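PDB 5KBP: glycosyl hydrolase, family 38 from Enterococcus faecalis, which probably releases alpha-linked mannose from carbohydrates by hydrolysis, as a metal-dependent alpha-mannosidase of glycoside hydrolase family 38. Local coordinates for residues K7-V12 against N225-M230; D469-Y474 against A487-V492; T680-E685 against V719-Q724. All coordinates share one frame; numbering follows the deposited sequence.

Contact 1: K7-V12 against N225-M230; sequences KKVYIV and NHLLMM
The phenol of Y10 and the imidazole of H226 meet in a hydrogen bond, Y10 OH to H226 ND1 at 2.8 Å. Their side chains run side by side and point the same way, the rings touch rim to rim with planes 47° apart, and Y10 CE1 lies 3.5 Å from H226 CB. The other imidazole nitrogen, NE2, is bonded to E273, and the ring is thus held at both nitrogens.

Behind this pair the backbones form a parallel ladder: K8 N to N225 O, L227 N to K8 O, Y10 N to L227 O at 2.7 Å, M229 N to Y10 O, and V12 N to M229 O. The M229 bond is nearly straight at hydrogen, 176°.

On the face carrying V9, L227, I11 and M229, V9 has CG1 anti to the backbone N (chi1 -176°), which brings CG1 to M229 CG at 3.5 Å and leaves CG2 to L227 CD1. On the Y10 face, V12 CG2 packs on L228 CD1 at 3.9 Å.

At the start of the strand, K7 NZ forms a salt bridge with E219. V9 packs on Y256, seen to bind calcium in this protein though no ion is bound here. Strand 7-13 lies between 226-231 and 256-260 in a parallel sheet of the GH38 N-terminal domain, flanked by helix 204-219 on L227 and M229 and helix 263-270 on Y10, V12, L228 and M230.

Contact 2: D469-Y474 against A487-V492; sequences DVRFGY and AKYLTV
D469 and Y489 face each other as a hydrogen-bonded pair of an antiparallel beta hairpin formed by strands 463-475 and 483-499. Their backbones exchange two bonds, the shorter from Y489 N to D469 O at 2.6 Å. V470 and K488 follow as a non-hydrogen-bonded pair, then R471 and A487 trade two more bonds. The segments are strongly twisted, with 138° between their directions, and beyond R471 the ladder continues outside 487-492, G473 bonding to Y485.

D469, R471 and Y489 share one face of the hairpin. The R471 side chain leaves its backbone with CG between N and the carbonyl carbon (chi1 65°) and extends as far as NE. Its guanidinium then lies flat over the Y489 ring, planes about 5° apart, in a stacked cation-pi contact with CZ 3.8 Å from the ring centroid. A salt bridge from R471 NH1 to D469 OD2 at 2.8 Å helps to fix its rotation; OD2 is met on its anti side and lies in the guanidinium plane. E423 of strand 416-430 also pairs with NH1, both carboxylates balancing its charge.

On the other face V470 CG2 rests against the aliphatic part of K488, closest to CG at 3.7 Å, while K488 NZ continues to T448 OG1.

Contact 3: T680-E685 against V719-Q724; sequences TGMVTE and VNVHDQ
T680 and M682, on a loop without regular structure, face V721 near the end of strand 718-722, and the two backbones stay well apart, the nearest CA atoms, those of T684 and D723, being 6.9 Å from each other. The loop's side chains bridge the gap, to side chains and to backbone carbonyls of the strand.

V721 CG1 is the common partner of the loop. The side chains of T680 and V721 cross at about a right angle, with T680 OG1 3.6 Å from V721 CG1, while T680 CG2 lies against V721 CB at 3.9 Å. The hydroxyl of T680 is itself bonded to the carbonyl of G744. M682 and V721 slide past each other in opposite directions, and M682 CG reaches the same CG1 at 4.1 Å.

Beyond CG the M682 chain is extended (chi2 -166°, chi3 169°), which carries CE across to the strand, 3.3 Å from V721 O and close to H722 CA. The side chains of M682 and D723 cross at about a right angle, SD standing 3.6 Å from D723 OD2. That carboxylate has stronger partners in K726, to which OD2 forms a salt bridge, and in the backbone N of N725, bonded to OD1. Further along, T684 turns its methyl to the strand, CG2 at 3.6 Å from H722 O, while its hydroxyl bonds to the carbonyl of T686.

Strand 718-722 lies between 727-732 and 686-690 in the large antiparallel sheet of the GH38 C-terminal domain, and the loop leads into 686-690. I746 of strand 745-753 packs on T680 and V721.

The contact is thus van der Waals in nature, and the hydroxyls of T680 and T684 and the carboxylate of D723 find their bonding partners outside the two segments.

From the N terminus the three contacts follow in series; none nests in or crosses another. Contact 1 closes the longest loop, pairing the first strand of the chain with one more than 200 residues later and so gathering the intervening helices and strands of the GH38 N-terminal region. Contact 2, its centre about 35 Å from the centre of the chain and on the opposite side from contact 1, closes a short hairpin of 12 intervening residues; next to it, F472 and Y474 meet the second subunit. Contact 3 closes a 33-residue loop in the C-terminal region, bringing the connection between strands 672-679 and 686-690 onto strand 718-722. Its centre is about 48 Å from each of the others.

Contact 1: K7-V12 against N225-M230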
ATOM      1  N   LYS A   7     -39.588  17.287 -29.813  1.00 72.30           N
ATOM      2  CA  LYS A   7     -38.314  16.619 -29.609  1.00 64.27           C
ATOM      3  C   LYS A   7     -38.300  15.880 -28.274  1.00 60.87           C
ATOM      4  O   LYS A   7     -39.041  16.203 -27.342  1.00 64.81           O
ATOM      5  CB  LYS A   7     -37.164  17.626 -29.669  1.00 63.26           C
ATOM      6  CG  LYS A   7     -37.075  18.379 -30.987  1.00 66.98           C
ATOM      7  CD  LYS A   7     -35.876  19.315 -31.015  1.00 70.42           C
ATOM      8  CE  LYS A   7     -35.789  20.056 -32.341  1.00 81.51           C
ATOM      9  NZ  LYS A   7     -34.617  20.974 -32.398  1.00 92.32           N
ATOM     10  N   LYS A   8     -37.436  14.872 -28.192  1.00 60.38           N
ATOM     11  CA  LYS A   8     -37.309  14.033 -27.008  1.00 58.53           C
ATOM     12  C   LYS A   8     -36.013  14.360 -26.281  1.00 57.42           C
ATOM     13  O   LYS A   8     -34.956  14.482 -26.909  1.00 49.63           O
ATOM     14  CB  LYS A   8     -37.351  12.550 -27.378  1.00 58.94           C
ATOM     15  CG  LYS A   8     -38.696  12.095 -27.919  1.00 72.40           C
ATOM     16  CD  LYS A   8     -38.854  10.589 -27.817  1.00 88.46           C
ATOM     17  CE  LYS A   8     -40.255  10.156 -28.213  1.00 96.71           C
ATOM     18  NZ  LYS A   8     -40.485   8.711 -27.942  1.00 99.77           N
ATOM     19  N   VAL A   9     -36.101  14.493 -24.961  1.00 49.77           N
ATOM     20  CA  VAL A   9     -34.973  14.867 -24.118  1.00 48.14           C
ATOM     21  C   VAL A   9     -34.674  13.688 -23.204  1.00 51.60           C
ATOM     22  O   VAL A   9     -35.454  13.388 -22.290  1.00 53.72           O
ATOM     23  CB  VAL A   9     -35.263  16.139 -23.312  1.00 49.04           C
ATOM     24  CG1 VAL A   9     -34.041  16.556 -22.529  1.00 49.56           C
ATOM     25  CG2 VAL A   9     -35.718  17.261 -24.236  1.00 51.07           C
ATOM     26  N   TYR A  10     -33.551  13.015 -23.445  1.00 54.67           N
ATOM     27  CA  TYR A  10     -33.162  11.826 -22.694  1.00 43.28           C
ATOM     28  C   TYR A  10     -32.223  12.243 -21.567  1.00 53.34           C
ATOM     29  O   TYR A  10     -31.095  12.684 -21.816  1.00 55.85           O
ATOM     30  CB  TYR A  10     -32.501  10.799 -23.611  1.00 42.48           C
ATOM     31  CG  TYR A  10     -33.412  10.283 -24.703  1.00 48.52           C
ATOM     32  CD1 TYR A  10     -33.595  11.002 -25.877  1.00 45.15           C
ATOM     33  CD2 TYR A  10     -34.090   9.079 -24.561  1.00 48.85           C
ATOM     34  CE1 TYR A  10     -34.425  10.539 -26.876  1.00 48.88           C
ATOM     35  CE2 TYR A  10     -34.923   8.607 -25.558  1.00 45.40           C
ATOM     36  CZ  TYR A  10     -35.086   9.342 -26.714  1.00 49.90           C
ATOM     37  OH  TYR A  10     -35.913   8.879 -27.711  1.00 55.50           O
ATOM     38  N   ILE A  11     -32.685  12.094 -20.331  1.00 44.24           N
ATOM     39  CA  ILE A  11     -31.933  12.492 -19.146  1.00 40.86           C
ATOM     40  C   ILE A  11     -31.345  11.232 -18.521  1.00 44.36           C
ATOM     41  O   ILE A  11     -32.076  10.381 -18.004  1.00 52.06           O
ATOM     42  CB  ILE A  11     -32.819  13.256 -18.156  1.00 44.76           C
ATOM     43  CG1 ILE A  11     -33.394  14.501 -18.833  1.00 47.34           C
ATOM     44  CG2 ILE A  11     -32.028  13.630 -16.913  1.00 47.50           C
ATOM     45  CD1 ILE A  11     -34.604  15.074 -18.143  1.00 45.31           C
ATOM     46  N   VAL A  12     -30.021  11.113 -18.564  1.00 44.11           N
ATOM     47  CA  VAL A  12     -29.308   9.952 -18.046  1.00 36.62           C
ATOM     48  C   VAL A  12     -28.589  10.375 -16.773  1.00 35.87           C
ATOM     49  O   VAL A  12     -27.613  11.134 -16.822  1.00 48.60           O
ATOM     50  CB  VAL A  12     -28.324   9.381 -19.076  1.00 35.86           C
ATOM     51  CG1 VAL A  12     -27.504   8.251 -18.464  1.00 38.05           C
ATOM     52  CG2 VAL A  12     -29.070   8.897 -20.312  1.00 36.74           C
ATOM     53  N   ASN A 225     -33.809  14.417 -33.569  1.00 59.52           N
ATOM     54  CA  ASN A 225     -34.689  15.028 -32.581  1.00 67.23           C
ATOM     55  C   ASN A 225     -34.506  14.437 -31.190  1.00 65.63           C
ATOM     56  O   ASN A 225     -35.292  14.749 -30.290  1.00 66.01           O
ATOM     57  CB  ASN A 225     -36.149  14.890 -33.017  1.00 71.62           C
ATOM     58  CG  ASN A 225     -36.453  15.664 -34.282  1.00 80.16           C
ATOM     59  OD1 ASN A 225     -35.892  16.734 -34.516  1.00 79.91           O
ATOM     60  ND2 ASN A 225     -37.341  15.125 -35.108  1.00 80.49           N
ATOM     61  N   HIS A 226     -33.493  13.596 -30.998  1.00 58.51           N
ATOM     62  CA  HIS A 226     -33.240  12.935 -29.725  1.00 54.67           C
ATOM     63  C   HIS A 226     -32.045  13.599 -29.053  1.00 57.34           C
ATOM     64  O   HIS A 226     -30.936  13.593 -29.599  1.00 54.17           O
ATOM     65  CB  HIS A 226     -32.995  11.441 -29.937  1.00 47.79           C
ATOM     66  CG  HIS A 226     -34.108  10.750 -30.663  1.00 58.47           C
ATOM     67  ND1 HIS A 226     -35.255  10.319 -30.032  1.00 58.11           N
ATOM     68  CD2 HIS A 226     -34.254  10.426 -31.970  1.00 60.18           C
ATOM     69  CE1 HIS A 226     -36.056   9.755 -30.917  1.00 59.58           C
ATOM     70  NE2 HIS A 226     -35.473   9.807 -32.100  1.00 62.50           N
ATOM     71  N   LEU A 227     -32.276  14.168 -27.874  1.00 53.28           N
ATOM     72  CA  LEU A 227     -31.297  14.989 -27.179  1.00 47.28           C
ATOM     73  C   LEU A 227     -30.837  14.289 -25.907  1.00 48.19           C
ATOM     74  O   LEU A 227     -31.637  13.652 -25.214  1.00 48.23           O
ATOM     75  CB  LEU A 227     -31.896  16.357 -26.842  1.00 45.74           C
ATOM     76  CG  LEU A 227     -32.695  16.999 -27.981  1.00 49.75           C
ATOM     77  CD1 LEU A 227     -33.609  18.092 -27.454  1.00 49.87           C
ATOM     78  CD2 LEU A 227     -31.759  17.547 -29.042  1.00 45.37           C
ATOM     79  N   LEU A 228     -29.548  14.416 -25.601  1.00 46.17           N
ATOM     80  CA  LEU A 228     -28.931  13.739 -24.467  1.00 40.68           C
ATOM     81  C   LEU A 228     -28.556  14.764 -23.403  1.00 41.24           C
ATOM     82  O   LEU A 228     -27.762  15.674 -23.666  1.00 44.71           O
ATOM     83  CB  LEU A 228     -27.697  12.950 -24.909  1.00 41.58           C
ATOM     84  CG  LEU A 228     -26.982  12.136 -23.826  1.00 40.55           C
ATOM     85  CD1 LEU A 228     -27.848  10.986 -23.342  1.00 44.34           C
ATOM     86  CD2 LEU A 228     -25.643  11.622 -24.330  1.00 43.86           C
ATOM     87  N   MET A 229     -29.129  14.614 -22.212  1.00 41.83           N
ATOM     88  CA  MET A 229     -28.785  15.427 -21.051  1.00 44.33           C
ATOM     89  C   MET A 229     -28.118  14.525 -20.020  1.00 44.51           C
ATOM     90  O   MET A 229     -28.748  13.596 -19.504  1.00 40.14           O
ATOM     91  CB  MET A 229     -30.022  16.100 -20.455  1.00 49.15           C
ATOM     92  CG  MET A 229     -30.760  17.026 -21.406  1.00 48.87           C
ATOM     93  SD  MET A 229     -29.772  18.426 -21.959  1.00 51.85           S
ATOM     94  CE  MET A 229     -29.355  19.186 -20.393  1.00 51.82           C
ATOM     95  N   MET A 230     -26.850  14.797 -19.726  1.00 38.49           N
ATOM     96  CA  MET A 230     -26.081  13.992 -18.782  1.00 32.37           C
ATOM     97  C   MET A 230     -26.270  14.563 -17.381  1.00 36.82           C
ATOM     98  O   MET A 230     -25.711  15.613 -17.046  1.00 34.90           O
ATOM     99  CB  MET A 230     -24.610  13.960 -19.184  1.00 40.05           C
ATOM    100  CG  MET A 230     -24.363  13.265 -20.515  1.00 44.84           C
ATOM    101  SD  MET A 230     -24.900  11.542 -20.500  1.00 56.73           S
ATOM    102  CE  MET A 230     -23.841  10.880 -19.217  1.00 43.37           C
TER

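Contact 2: D469-Y474 against A487-V492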
ATOM      1  N   ASP A 469      29.622 -16.629  -6.012  1.00 69.94           N
ATOM      2  CA  ASP A 469      28.983 -16.054  -4.839  1.00 68.76           C
ATOM      3  C   ASP A 469      28.637 -17.159  -3.853  1.00 58.42           C
ATOM      4  O   ASP A 469      28.153 -18.224  -4.247  1.00 57.64           O
ATOM      5  CB  ASP A 469      27.722 -15.271  -5.220  1.00 74.30           C
ATOM      6  CG  ASP A 469      27.304 -14.283  -4.147  1.00 82.33           C
ATOM      7  OD1 ASP A 469      28.186 -13.805  -3.404  1.00 82.90           O
ATOM      8  OD2 ASP A 469      26.095 -13.981  -4.049  1.00 83.72           O
ATOM      9  N   VAL A 470      28.892 -16.897  -2.575  1.00 55.57           N
ATOM     10  CA  VAL A 470      28.507 -17.782  -1.484  1.00 56.56           C
ATOM     11  C   VAL A 470      27.568 -17.003  -0.576  1.00 55.55           C
ATOM     12  O   VAL A 470      27.974 -16.004   0.032  1.00 58.99           O
ATOM     13  CB  VAL A 470      29.724 -18.298  -0.701  1.00 59.64           C
ATOM     14  CG1 VAL A 470      29.269 -19.123   0.493  1.00 49.87           C
ATOM     15  CG2 VAL A 470      30.636 -19.112  -1.606  1.00 61.76           C
ATOM     16  N   ARG A 471      26.319 -17.453  -0.486  1.00 49.66           N
ATOM     17  CA  ARG A 471      25.317 -16.753   0.301  1.00 52.01           C
ATOM     18  C   ARG A 471      24.330 -17.761   0.871  1.00 53.89           C
ATOM     19  O   ARG A 471      24.327 -18.940   0.511  1.00 54.99           O
ATOM     20  CB  ARG A 471      24.579 -15.705  -0.536  1.00 44.07           C
ATOM     21  CG  ARG A 471      23.750 -16.303  -1.660  1.00 52.27           C
ATOM     22  CD  ARG A 471      22.946 -15.249  -2.395  1.00 50.13           C
ATOM     23  NE  ARG A 471      22.215 -15.826  -3.520  1.00 59.13           N
ATOM     24  CZ  ARG A 471      22.688 -15.889  -4.759  1.00 63.11           C
ATOM     25  NH1 ARG A 471      23.891 -15.407  -5.035  1.00 59.99           N
ATOM     26  NH2 ARG A 471      21.960 -16.434  -5.725  1.00 64.87           N
ATOM     27  N   PHE A 472      23.482 -17.270   1.768  1.00 53.53           N
ATOM     28  CA  PHE A 472      22.407 -18.068   2.332  1.00 55.98           C
ATOM     29  C   PHE A 472      21.268 -18.203   1.328  1.00 49.43           C
ATOM     30  O   PHE A 472      21.032 -17.319   0.499  1.00 50.61           O
ATOM     31  CB  PHE A 472      21.911 -17.433   3.633  1.00 58.01           C
ATOM     32  CG  PHE A 472      20.499 -17.797   3.998  1.00 59.74           C
ATOM     33  CD1 PHE A 472      20.220 -18.999   4.628  1.00 63.92           C
ATOM     34  CD2 PHE A 472      19.454 -16.929   3.727  1.00 51.73           C
ATOM     35  CE1 PHE A 472      18.922 -19.332   4.968  1.00 58.66           C
ATOM     36  CE2 PHE A 472      18.155 -17.258   4.063  1.00 58.43           C
ATOM     37  CZ  PHE A 472      17.889 -18.460   4.686  1.00 60.51           C
ATOM     38  N   GLY A 473      20.569 -19.335   1.401  1.00 52.40           N
ATOM     39  CA  GLY A 473      19.424 -19.584   0.546  1.00 44.26           C
ATOM     40  C   GLY A 473      18.525 -20.618   1.183  1.00 54.82           C
ATOM     41  O   GLY A 473      18.907 -21.312   2.129  1.00 57.32           O
ATOM     42  N   TYR A 474      17.310 -20.717   0.651  1.00 55.24           N
ATOM     43  CA  TYR A 474      16.331 -21.653   1.181  1.00 52.78           C
ATOM     44  C   TYR A 474      15.441 -22.154   0.054  1.00 54.26           C
ATOM     45  O   TYR A 474      15.372 -21.562  -1.026  1.00 55.27           O
ATOM     46  CB  TYR A 474      15.478 -21.017   2.288  1.00 47.24           C
ATOM     47  CG  TYR A 474      14.696 -19.801   1.845  1.00 50.20           C
ATOM     48  CD1 TYR A 474      15.284 -18.544   1.837  1.00 47.05           C
ATOM     49  CD2 TYR A 474      13.372 -19.910   1.438  1.00 50.66           C
ATOM     50  CE1 TYR A 474      14.580 -17.429   1.432  1.00 52.88           C
ATOM     51  CE2 TYR A 474      12.659 -18.797   1.030  1.00 58.87           C
ATOM     52  CZ  TYR A 474      13.268 -17.560   1.030  1.00 58.68           C
ATOM     53  OH  TYR A 474      12.566 -16.448   0.629  1.00 59.24           O
ATOM     54  N   ALA A 487      24.889 -21.920   0.092  1.00 49.05           N
ATOM     55  CA  ALA A 487      25.130 -22.370  -1.269  1.00 56.01           C
ATOM     56  C   ALA A 487      26.219 -21.533  -1.922  1.00 60.14           C
ATOM     57  O   ALA A 487      26.525 -20.418  -1.491  1.00 58.38           O
ATOM     58  CB  ALA A 487      23.853 -22.310  -2.116  1.00 48.23           C
ATOM     59  N   LYS A 488      26.803 -22.096  -2.976  1.00 54.45           N
ATOM     60  CA  LYS A 488      27.763 -21.403  -3.822  1.00 52.28           C
ATOM     61  C   LYS A 488      27.193 -21.327  -5.229  1.00 49.05           C
ATOM     62  O   LYS A 488      26.744 -22.341  -5.776  1.00 59.09           O
ATOM     63  CB  LYS A 488      29.120 -22.113  -3.828  1.00 58.07           C
ATOM     64  CG  LYS A 488      30.215 -21.335  -4.538  1.00 63.48           C
ATOM     65  CD  LYS A 488      31.587 -21.909  -4.232  1.00 68.18           C
ATOM     66  CE  LYS A 488      32.692 -20.999  -4.739  1.00 70.96           C
ATOM     67  NZ  LYS A 488      34.039 -21.469  -4.313  1.00 76.64           N
ATOM     68  N   TYR A 489      27.203 -20.131  -5.808  1.00 48.08           N
ATOM     69  CA  TYR A 489      26.586 -19.886  -7.102  1.00 58.36           C
ATOM     70  C   TYR A 489      27.632 -19.426  -8.103  1.00 62.04           C
ATOM     71  O   TYR A 489      28.532 -18.648  -7.767  1.00 63.89           O
ATOM     72  CB  TYR A 489      25.476 -18.836  -6.996  1.00 50.42           C
ATOM     73  CG  TYR A 489      24.337 -19.250  -6.100  1.00 51.28           C
ATOM     74  CD1 TYR A 489      23.259 -19.966  -6.604  1.00 50.77           C
ATOM     75  CD2 TYR A 489      24.339 -18.929  -4.751  1.00 55.60           C
ATOM     76  CE1 TYR A 489      22.213 -20.349  -5.788  1.00 53.63           C
ATOM     77  CE2 TYR A 489      23.297 -19.307  -3.925  1.00 60.22           C
ATOM     78  CZ  TYR A 489      22.237 -20.018  -4.450  1.00 56.25           C
ATOM     79  OH  TYR A 489      21.196 -20.399  -3.635  1.00 60.96           O
ATOM     80  N   LEU A 490      27.505 -19.910  -9.333  1.00 47.90           N
ATOM     81  CA  LEU A 490      28.363 -19.502 -10.434  1.00 56.84           C
ATOM     82  C   LEU A 490      27.516 -18.782 -11.473  1.00 59.44           C
ATOM     83  O   LEU A 490      26.430 -19.252 -11.830  1.00 59.27           O
ATOM     84  CB  LEU A 490      29.069 -20.707 -11.057  1.00 58.54           C
ATOM     85  CG  LEU A 490      30.416 -20.400 -11.712  1.00 64.53           C
ATOM     86  CD1 LEU A 490      31.325 -19.680 -10.727  1.00 64.83           C
ATOM     87  CD2 LEU A 490      31.073 -21.672 -12.218  1.00 51.88           C
ATOM     88  N   THR A 491      28.008 -17.641 -11.942  1.00 55.00           N
ATOM     89  CA  THR A 491      27.306 -16.808 -12.913  1.00 61.55           C
ATOM     90  C   THR A 491      27.976 -16.991 -14.270  1.00 60.61           C
ATOM     91  O   THR A 491      29.120 -16.565 -14.466  1.00 66.95           O
ATOM     92  CB  THR A 491      27.318 -15.344 -12.478  1.00 65.09           C
ATOM     93  OG1 THR A 491      26.612 -15.208 -11.237  1.00 63.28           O
ATOM     94  CG2 THR A 491      26.660 -14.472 -13.527  1.00 60.20           C
ATOM     95  N   VAL A 492      27.266 -17.624 -15.200  1.00 57.79           N
ATOM     96  CA  VAL A 492      27.799 -17.974 -16.512  1.00 63.39           C
ATOM     97  C   VAL A 492      27.178 -17.060 -17.557  1.00 60.18           C
ATOM     98  O   VAL A 492      25.985 -16.743 -17.491  1.00 56.12           O
ATOM     99  CB  VAL A 492      27.533 -19.456 -16.841  1.00 65.86           C
ATOM    100  CG1 VAL A 492      28.184 -19.837 -18.161  1.00 70.86           C
ATOM    101  CG2 VAL A 492      28.037 -20.347 -15.715  1.00 65.12           C
TER

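Contact 3: T680-E685 against V719-Q724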
ATOM      1  N   THR A 680      18.175  13.046 -35.623  1.00 59.84           N
ATOM      2  CA  THR A 680      18.126  12.107 -36.737  1.00 62.64           C
ATOM      3  C   THR A 680      18.769  12.661 -38.001  1.00 61.27           C
ATOM      4  O   THR A 680      19.214  11.878 -38.848  1.00 64.53           O
ATOM      5  CB  THR A 680      16.677  11.712 -37.037  1.00 59.48           C
ATOM      6  OG1 THR A 680      15.939  12.868 -37.455  1.00 66.60           O
ATOM      7  CG2 THR A 680      16.020  11.116 -35.800  1.00 58.41           C
ATOM      8  N   GLY A 681      18.827  13.982 -38.148  1.00 58.28           N
ATOM      9  CA  GLY A 681      19.437  14.589 -39.312  1.00 57.51           C
ATOM     10  C   GLY A 681      18.541  14.705 -40.522  1.00 65.03           C
ATOM     11  O   GLY A 681      19.025  15.086 -41.594  1.00 70.23           O
ATOM     12  N   MET A 682      17.254  14.393 -40.391  1.00 68.17           N
ATOM     13  CA  MET A 682      16.320  14.470 -41.507  1.00 72.79           C
ATOM     14  C   MET A 682      15.032  15.135 -41.045  1.00 76.55           C
ATOM     15  O   MET A 682      14.483  14.775 -39.999  1.00 79.06           O
ATOM     16  CB  MET A 682      16.031  13.080 -42.084  1.00 71.63           C
ATOM     17  CG  MET A 682      16.014  11.969 -41.049  1.00 69.97           C
ATOM     18  SD  MET A 682      16.062  10.330 -41.802  1.00 67.80           S
ATOM     19  CE  MET A 682      16.355   9.313 -40.360  1.00 57.57           C
ATOM     20  N   VAL A 683      14.562  16.102 -41.825  1.00 76.79           N
ATOM     21  CA  VAL A 683      13.328  16.825 -41.544  1.00 77.72           C
ATOM     22  C   VAL A 683      12.242  16.243 -42.439  1.00 73.27           C
ATOM     23  O   VAL A 683      12.225  16.484 -43.651  1.00 71.73           O
ATOM     24  CB  VAL A 683      13.493  18.334 -41.769  1.00 81.36           C
ATOM     25  CG1 VAL A 683      12.169  19.050 -41.554  1.00 80.31           C
ATOM     26  CG2 VAL A 683      14.565  18.894 -40.845  1.00 82.46           C
ATOM     27  N   THR A 684      11.334  15.478 -41.845  1.00 67.44           N
ATOM     28  CA  THR A 684      10.269  14.806 -42.575  1.00 71.90           C
ATOM     29  C   THR A 684       8.922  15.435 -42.245  1.00 75.66           C
ATOM     30  O   THR A 684       8.787  16.237 -41.316  1.00 73.07           O
ATOM     31  CB  THR A 684      10.247  13.309 -42.248  1.00 72.47           C
ATOM     32  OG1 THR A 684       9.957  13.128 -40.856  1.00 68.55           O
ATOM     33  CG2 THR A 684      11.594  12.675 -42.566  1.00 75.05           C
ATOM     34  N   GLU A 685       7.912  15.054 -43.028  1.00 75.55           N
ATOM     35  CA  GLU A 685       6.558  15.525 -42.773  1.00 66.47           C
ATOM     36  C   GLU A 685       5.907  14.783 -41.615  1.00 63.71           C
ATOM     37  O   GLU A 685       5.112  15.373 -40.876  1.00 61.73           O
ATOM     38  CB  GLU A 685       5.702  15.380 -44.033  1.00 62.08           C
ATOM     39  N   VAL A 719       9.670   5.095 -30.846  1.00 54.57           N
ATOM     40  CA  VAL A 719       9.333   6.183 -31.757  1.00 55.84           C
ATOM     41  C   VAL A 719      10.359   6.167 -32.885  1.00 55.53           C
ATOM     42  O   VAL A 719      11.542   5.898 -32.653  1.00 62.27           O
ATOM     43  CB  VAL A 719       9.302   7.548 -31.035  1.00 54.37           C
ATOM     44  CG1 VAL A 719      10.615   7.804 -30.312  1.00 56.46           C
ATOM     45  CG2 VAL A 719       9.008   8.667 -32.017  1.00 51.01           C
ATOM     46  N   ASN A 720       9.906   6.437 -34.109  1.00 52.23           N
ATOM     47  CA  ASN A 720      10.743   6.285 -35.290  1.00 47.06           C
ATOM     48  C   ASN A 720      10.657   7.513 -36.184  1.00 52.64           C
ATOM     49  O   ASN A 720       9.601   8.142 -36.295  1.00 58.73           O
ATOM     50  CB  ASN A 720      10.342   5.035 -36.085  1.00 42.94           C
ATOM     51  CG  ASN A 720      11.101   4.900 -37.390  1.00 50.33           C
ATOM     52  OD1 ASN A 720      10.655   5.378 -38.433  1.00 52.98           O
ATOM     53  ND2 ASN A 720      12.257   4.248 -37.339  1.00 55.33           N
ATOM     54  N   VAL A 721      11.780   7.844 -36.819  1.00 48.57           N
ATOM     55  CA  VAL A 721      11.865   8.889 -37.831  1.00 48.54           C
ATOM     56  C   VAL A 721      12.666   8.332 -38.998  1.00 55.73           C
ATOM     57  O   VAL A 721      13.783   7.839 -38.806  1.00 67.82           O
ATOM     58  CB  VAL A 721      12.524  10.171 -37.284  1.00 49.84           C
ATOM     59  CG1 VAL A 721      12.922  11.094 -38.424  1.00 48.09           C
ATOM     60  CG2 VAL A 721      11.586  10.884 -36.320  1.00 46.01           C
ATOM     61  N   HIS A 722      12.100   8.400 -40.201  1.00 55.51           N
ATOM     62  CA  HIS A 722      12.753   7.803 -41.355  1.00 62.54           C
ATOM     63  C   HIS A 722      12.318   8.514 -42.628  1.00 64.35           C
ATOM     64  O   HIS A 722      11.244   9.115 -42.696  1.00 60.32           O
ATOM     65  CB  HIS A 722      12.442   6.305 -41.463  1.00 64.07           C
ATOM     66  CG  HIS A 722      11.034   6.006 -41.875  1.00 65.67           C
ATOM     67  ND1 HIS A 722      10.004   5.877 -40.969  1.00 68.00           N
ATOM     68  CD2 HIS A 722      10.486   5.809 -43.098  1.00 67.90           C
ATOM     69  CE1 HIS A 722       8.882   5.614 -41.615  1.00 68.32           C
ATOM     70  NE2 HIS A 722       9.147   5.567 -42.908  1.00 67.85           N
ATOM     71  N   ASP A 723      13.182   8.437 -43.641  1.00 62.96           N
ATOM     72  CA  ASP A 723      12.822   8.847 -44.993  1.00 64.84           C
ATOM     73  C   ASP A 723      12.896   7.643 -45.924  1.00 62.37           C
ATOM     74  O   ASP A 723      12.746   6.500 -45.479  1.00 63.60           O
ATOM     75  CB  ASP A 723      13.722   9.985 -45.490  1.00 66.38           C
ATOM     76  CG  ASP A 723      15.206   9.673 -45.351  1.00 69.85           C
ATOM     77  OD1 ASP A 723      15.572   8.486 -45.222  1.00 70.23           O
ATOM     78  OD2 ASP A 723      16.014  10.626 -45.381  1.00 71.90           O
ATOM     79  N   GLN A 724      13.146   7.882 -47.209  1.00 57.91           N
ATOM     80  CA  GLN A 724      13.167   6.801 -48.187  1.00 58.72           C
ATOM     81  C   GLN A 724      14.462   5.997 -48.172  1.00 64.74           C
ATOM     82  O   GLN A 724      14.554   5.000 -48.896  1.00 71.09           O
ATOM     83  CB  GLN A 724      12.934   7.361 -49.592  1.00 59.01           C
TER